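Local coordinates for transcriptional regulator, LacI family (Lactobacillus brevis, PDB 3JY6), which probably regulates transcription as a DNA-binding factor of the LacI family, the fragment here being its periplasmic-binding-protein-like domain, at residues Trp192-Phe197 and Asp220-Met225. Numbering follows the deposited sequence.
Sequences WLLEFF and DFIRRM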
loop_
_atom_site.group_PDB
_atom_site.type_symbol
_atom_site.label_atom_id
_atom_site.label_comp_id
_atom_site.label_asym_id
_atom_site.label_seq_id
_atom_site.Cartn_x
_atom_site.Cartn_y
_atom_site.Cartn_z
ATOM N N TRP A 192 -5.212 -12.071 -0.960
ATOM C CA TRP A 192 -5.143 -13.500 -1.230
ATOM C C TRP A 192 -4.595 -13.770 -2.626
ATOM O O TRP A 192 -3.828 -14.710 -2.824
ATOM C CB TRP A 192 -6.530 -14.116 -1.060
ATOM C CG TRP A 192 -7.088 -13.943 0.340
ATOM C CD1 TRP A 192 -8.381 -13.672 0.678
ATOM C CD2 TRP A 192 -6.360 -14.008 1.573
ATOM N NE1 TRP A 192 -8.506 -13.559 2.050
ATOM C CE2 TRP A 192 -7.280 -13.766 2.620
ATOM C CE3 TRP A 192 -5.017 -14.257 1.900
ATOM C CZ2 TRP A 192 -6.900 -13.749 3.973
ATOM C CZ3 TRP A 192 -4.637 -14.240 3.250
ATOM C CH2 TRP A 192 -5.581 -13.991 4.266
ATOM N N LEU A 193 -4.973 -12.936 -3.592
ATOM C CA LEU A 193 -4.485 -13.110 -4.953
ATOM C C LEU A 193 -2.983 -12.831 -4.964
ATOM O O LEU A 193 -2.210 -13.552 -5.596
ATOM C CB LEU A 193 -5.239 -12.160 -5.905
ATOM C CG LEU A 193 -5.080 -12.322 -7.420
ATOM C CD1 LEU A 193 -6.326 -11.813 -8.118
ATOM C CD2 LEU A 193 -3.842 -11.567 -7.903
ATOM N N LEU A 194 -2.569 -11.808 -4.219
ATOM C CA LEU A 194 -1.165 -11.415 -4.166
ATOM C C LEU A 194 -0.294 -12.391 -3.396
ATOM O O LEU A 194 0.862 -12.577 -3.730
ATOM C CB LEU A 194 -1.012 -10.021 -3.530
ATOM C CG LEU A 194 -1.743 -8.835 -4.164
ATOM C CD1 LEU A 194 -1.617 -7.624 -3.262
ATOM C CD2 LEU A 194 -1.168 -8.540 -5.537
ATOM N N GLU A 195 -0.854 -13.019 -2.372
ATOM C CA GLU A 195 -0.082 -13.943 -1.563
ATOM C C GLU A 195 0.043 -15.364 -2.107
ATOM O O GLU A 195 1.127 -15.952 -2.050
ATOM C CB GLU A 195 -0.662 -14.004 -0.142
ATOM C CG GLU A 195 0.234 -14.730 0.855
ATOM C CD GLU A 195 -0.363 -14.805 2.240
ATOM O OE1 GLU A 195 -1.086 -13.865 2.636
ATOM O OE2 GLU A 195 -0.097 -15.803 2.943
ATOM N N PHE A 196 -1.044 -15.903 -2.658
ATOM C CA PHE A 196 -1.045 -17.288 -3.131
ATOM C C PHE A 196 -0.988 -17.610 -4.618
ATOM O O PHE A 196 -0.684 -18.746 -4.972
ATOM C CB PHE A 196 -2.251 -18.014 -2.518
ATOM C CG PHE A 196 -2.247 -18.024 -1.011
ATOM C CD1 PHE A 196 -1.448 -18.925 -0.310
ATOM C CD2 PHE A 196 -3.019 -17.115 -0.291
ATOM C CE1 PHE A 196 -1.414 -18.921 1.091
ATOM C CE2 PHE A 196 -2.992 -17.103 1.116
ATOM C CZ PHE A 196 -2.186 -18.008 1.805
ATOM N N PHE A 197 -1.265 -16.646 -5.491
ATOM C CA PHE A 197 -1.254 -16.925 -6.930
ATOM C C PHE A 197 0.102 -16.902 -7.651
ATOM O O PHE A 197 0.316 -17.673 -8.595
ATOM C CB PHE A 197 -2.230 -15.984 -7.660
ATOM C CG PHE A 197 -3.696 -16.280 -7.406
ATOM C CD1 PHE A 197 -4.097 -17.204 -6.433
ATOM C CD2 PHE A 197 -4.679 -15.617 -8.135
ATOM C CE1 PHE A 197 -5.460 -17.460 -6.195
ATOM C CE2 PHE A 197 -6.038 -15.861 -7.909
ATOM C CZ PHE A 197 -6.431 -16.787 -6.933
ATOM N N ASP A 220 -1.276 -2.770 -10.038
ATOM C CA ASP A 220 -0.768 -2.992 -11.386
ATOM C C ASP A 220 0.241 -4.115 -11.517
ATOM O O ASP A 220 0.145 -4.946 -12.411
ATOM C CB ASP A 220 -0.074 -1.741 -11.920
ATOM C CG ASP A 220 -0.818 -0.469 -11.611
ATOM O OD1 ASP A 220 -1.933 -0.285 -12.137
ATOM O OD2 ASP A 220 -0.280 0.359 -10.842
ATOM N N PHE A 221 1.241 -4.143 -10.647
ATOM C CA PHE A 221 2.248 -5.181 -10.839
ATOM C C PHE A 221 1.776 -6.625 -11.000
ATOM O O PHE A 221 2.477 -7.437 -11.601
ATOM C CB PHE A 221 3.346 -5.072 -9.779
ATOM C CG PHE A 221 2.841 -5.075 -8.386
ATOM C CD1 PHE A 221 2.616 -6.286 -7.735
ATOM C CD2 PHE A 221 2.632 -3.875 -7.711
ATOM C CE1 PHE A 221 2.164 -6.332 -6.417
ATOM C CE2 PHE A 221 2.178 -3.882 -6.388
ATOM C CZ PHE A 221 1.949 -5.128 -5.727
ATOM N N ILE A 222 0.603 -6.986 -10.502
ATOM C CA ILE A 222 0.186 -8.381 -10.728
ATOM C C ILE A 222 -0.320 -8.439 -12.135
ATOM O O ILE A 222 -0.340 -9.501 -12.753
ATOM C CB ILE A 222 -1.052 -8.778 -10.017
ATOM C CG1 ILE A 222 -1.310 -7.786 -8.895
ATOM C CG2 ILE A 222 -0.972 -10.254 -9.693
ATOM C CD1 ILE A 222 -2.795 -7.597 -8.706
ATOM N N ARG A 223 -0.820 -7.307 -12.618
ATOM C CA ARG A 223 -1.380 -7.262 -13.966
ATOM C C ARG A 223 -0.384 -7.939 -14.879
ATOM O O ARG A 223 -0.725 -8.856 -15.652
ATOM C CB ARG A 223 -1.620 -5.797 -14.397
ATOM N N ARG A 224 0.840 -7.466 -14.769
ATOM C CA ARG A 224 1.988 -7.969 -15.465
ATOM C C ARG A 224 2.488 -9.240 -14.885
ATOM O O ARG A 224 3.547 -9.238 -14.315
ATOM C CB ARG A 224 3.114 -7.002 -15.264
ATOM C CG ARG A 224 2.607 -5.664 -14.921
ATOM C CD ARG A 224 3.634 -4.640 -14.756
ATOM N NE ARG A 224 3.013 -3.341 -14.865
ATOM C CZ ARG A 224 2.693 -2.759 -16.011
ATOM N NH1 ARG A 224 2.962 -3.365 -17.150
ATOM N NH2 ARG A 224 2.115 -1.591 -16.014
ATOM N N MET A 225 1.787 -10.346 -15.042
ATOM C CA MET A 225 2.416 -11.619 -14.681
ATOM C C MET A 225 2.482 -12.593 -15.851
ATOM O O MET A 225 3.560 -12.833 -16.384
ATOM C CB MET A 225 1.874 -12.259 -13.387
ATOM C CG MET A 225 2.410 -11.579 -12.106
ATOM S SD MET A 225 3.081 -12.626 -10.819
ATOM C CE MET A 225 4.639 -12.924 -11.423
#
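Ile222 sets its branched side chain against two consecutive leucines of helix 190-196, Leu193 and Leu194, and the contact is apolar throughout, with no hydrogen bond passing between 192-197 and 220-225. The tight part lies at Leu194, whose CD2 methyl presses on CG1 of Ile222 at 3.4 Å, closer than carbons usually sit, while CD1 of Ile222 lies 3.7 Å from the same methyl. The two side chains cross at about a right angle, and the one methyl of Leu194 bears on both carbons of the ethyl branch. The other branch of Ile222 serves Leu193: CG2 lies 3.6 Å from Leu193 CD2. Leu193 has CG anti to the backbone N (chi1 -170°), which places CD2 against Ile222, and it also rests on Ala187 of strand 183-187. Ile222 in turn touches Ala217. Without the two branches of Ile222, as with an alanine here, CD2 of both leucines is likely to lose its nearest partner across the contact and a gap to open between helix and loop.

The looser side is at Phe221. Its CE1 comes no nearer than 4.1 Å to Leu194 CD2, and the methyl approaches the ring obliquely. This margin is partly exposed, yet it borders the dimer: Phe221 also packs on Leu194 of the second subunit, and Met225 on Pro198 of that subunit.

The contact joins a helix flanking the four-stranded parallel sheet to the loop between strands 211-215 and 231-233, whose residues 220-223 turn with helical backbone angles. With no hydrogen bond between the two segments to set a direction, helix and loop probably meet here through the fit of leucine, isoleucine and phenylalanine side chains.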